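Side-chain contact in 3-dehydroquinate dehydratase (Geobacillus kaustophilus, PDB 2YR1), which probably catalyses the cis-dehydration of 3-dehydroquinate to 3-dehydroshikimate, the third step of the chorismate pathway, through a Schiff-base intermediate: residues Leu97-Val102 with Gly125-Asp130. Residues are numbered along the deposited sequence; the frame is centred on the assembly and turned at random.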
# COMPACT_ATOMS: atom_id res chain seq x y z
N LEU A 97 -21.95 0.65 -33.07
CA LEU A 97 -22.47 -0.69 -33.35
C LEU A 97 -22.98 -1.29 -32.06
O LEU A 97 -22.44 -1.01 -31.00
CB LEU A 97 -21.38 -1.58 -33.96
CG LEU A 97 -20.18 -1.96 -33.10
CD1 LEU A 97 -20.53 -3.18 -32.29
CD2 LEU A 97 -18.97 -2.24 -33.98
N ASN A 98 -24.03 -2.10 -32.12
CA ASN A 98 -24.57 -2.67 -30.90
C ASN A 98 -23.98 -4.03 -30.52
O ASN A 98 -23.03 -4.51 -31.14
CB ASN A 98 -26.11 -2.75 -30.97
CG ASN A 98 -26.61 -3.98 -31.70
OD1 ASN A 98 -26.58 -5.09 -31.17
ND2 ASN A 98 -27.08 -3.79 -32.94
N GLU A 99 -24.55 -4.61 -29.47
CA GLU A 99 -24.14 -5.90 -28.92
C GLU A 99 -23.64 -6.96 -29.90
O GLU A 99 -22.47 -7.36 -29.85
CB GLU A 99 -25.30 -6.47 -28.11
CG GLU A 99 -25.07 -7.88 -27.59
CD GLU A 99 -26.11 -8.29 -26.57
OE1 GLU A 99 -27.29 -8.51 -26.94
OE2 GLU A 99 -25.75 -8.37 -25.38
N ALA A 100 -24.53 -7.42 -30.77
CA ALA A 100 -24.21 -8.46 -31.75
C ALA A 100 -22.95 -8.18 -32.54
O ALA A 100 -22.08 -9.04 -32.68
CB ALA A 100 -25.38 -8.65 -32.70
N GLU A 101 -22.86 -6.96 -33.07
CA GLU A 101 -21.72 -6.56 -33.88
C GLU A 101 -20.43 -6.66 -33.07
O GLU A 101 -19.40 -7.11 -33.58
CB GLU A 101 -21.92 -5.14 -34.42
CG GLU A 101 -23.16 -4.96 -35.31
CD GLU A 101 -24.46 -5.32 -34.59
OE1 GLU A 101 -24.77 -4.67 -33.57
OE2 GLU A 101 -25.18 -6.25 -35.04
N VAL A 102 -20.50 -6.25 -31.81
CA VAL A 102 -19.34 -6.31 -30.93
C VAL A 102 -18.86 -7.76 -30.88
O VAL A 102 -17.70 -8.04 -31.15
CB VAL A 102 -19.68 -5.86 -29.49
CG1 VAL A 102 -18.41 -5.84 -28.64
CG2 VAL A 102 -20.33 -4.49 -29.50
N GLY A 125 -24.13 -11.64 -18.63
CA GLY A 125 -24.50 -12.97 -18.18
C GLY A 125 -24.42 -14.14 -19.15
O GLY A 125 -23.33 -14.55 -19.55
N GLU A 126 -25.58 -14.68 -19.50
CA GLU A 126 -25.66 -15.82 -20.42
C GLU A 126 -24.96 -15.57 -21.75
O GLU A 126 -24.39 -16.49 -22.34
CB GLU A 126 -27.11 -16.19 -20.70
CG GLU A 126 -27.95 -15.03 -21.19
CD GLU A 126 -29.02 -15.45 -22.18
OE1 GLU A 126 -29.73 -16.45 -21.92
OE2 GLU A 126 -29.16 -14.77 -23.22
N ARG A 127 -25.00 -14.34 -22.22
CA ARG A 127 -24.37 -14.03 -23.50
C ARG A 127 -22.87 -14.22 -23.43
O ARG A 127 -22.19 -14.10 -24.45
CB ARG A 127 -24.70 -12.60 -23.92
CG ARG A 127 -26.19 -12.36 -24.10
CD ARG A 127 -26.44 -10.96 -24.61
NE ARG A 127 -26.07 -9.92 -23.65
CZ ARG A 127 -26.81 -9.56 -22.60
NH1 ARG A 127 -27.97 -10.17 -22.37
NH2 ARG A 127 -26.38 -8.60 -21.79
N ILE A 128 -22.35 -14.51 -22.24
CA ILE A 128 -20.92 -14.71 -22.08
C ILE A 128 -20.51 -16.04 -22.71
O ILE A 128 -19.44 -16.15 -23.31
CB ILE A 128 -20.49 -14.68 -20.59
CG1 ILE A 128 -20.77 -13.29 -20.00
CG2 ILE A 128 -18.99 -14.96 -20.48
CD1 ILE A 128 -20.62 -13.20 -18.48
N ALA A 129 -21.37 -17.05 -22.59
CA ALA A 129 -21.08 -18.36 -23.17
C ALA A 129 -20.69 -18.13 -24.63
O ALA A 129 -19.69 -18.66 -25.11
CB ALA A 129 -22.31 -19.26 -23.08
N ASP A 130 -21.49 -17.32 -25.31
CA ASP A 130 -21.26 -16.98 -26.71
C ASP A 130 -19.81 -16.55 -26.90
O ASP A 130 -19.06 -17.15 -27.67
CB ASP A 130 -22.19 -15.84 -27.13
CG ASP A 130 -22.43 -15.81 -28.63
OD1 ASP A 130 -21.46 -15.98 -29.40
OD2 ASP A 130 -23.59 -15.60 -29.03
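Glu99 and Arg127 face each other across the gap between two helix starts, their CA atoms 9.8 Å apart, the nearest CA pair between the two segments. Both side chains leave their CA atoms toward the other segment; of the two segments, only these side chains meet, crossing at about a right angle. Glu99 reaches over with CG anti to its own N (chi1 174°) and the chain extended beyond, which delivers the carboxylate to the bent arm of Arg127. Glu99 OE2 pairs with Arg127 NE in a salt bridge, but the modelled separation is doubtfully short. As modelled, the carboxylate and guanidinium planes are 47° apart and Glu99 OE2 approaches obliquely, an arrangement no surer than the distance. Just before Glu99, Asn98 is the N-cap of its helix: its OD1 accepts from Ala100 N at 3.1 Å, with the donor above the carbonyl plane. Arg103, one turn on, touches Arg127 and forms weak, long ion pairs with Glu99 and Asp130. The ion pair, if real in this form, would join the N-terminal ends of helices 99-112 and 127-137, successive on the outside of the TIM barrel through strand 117-121, away from the predicted active site.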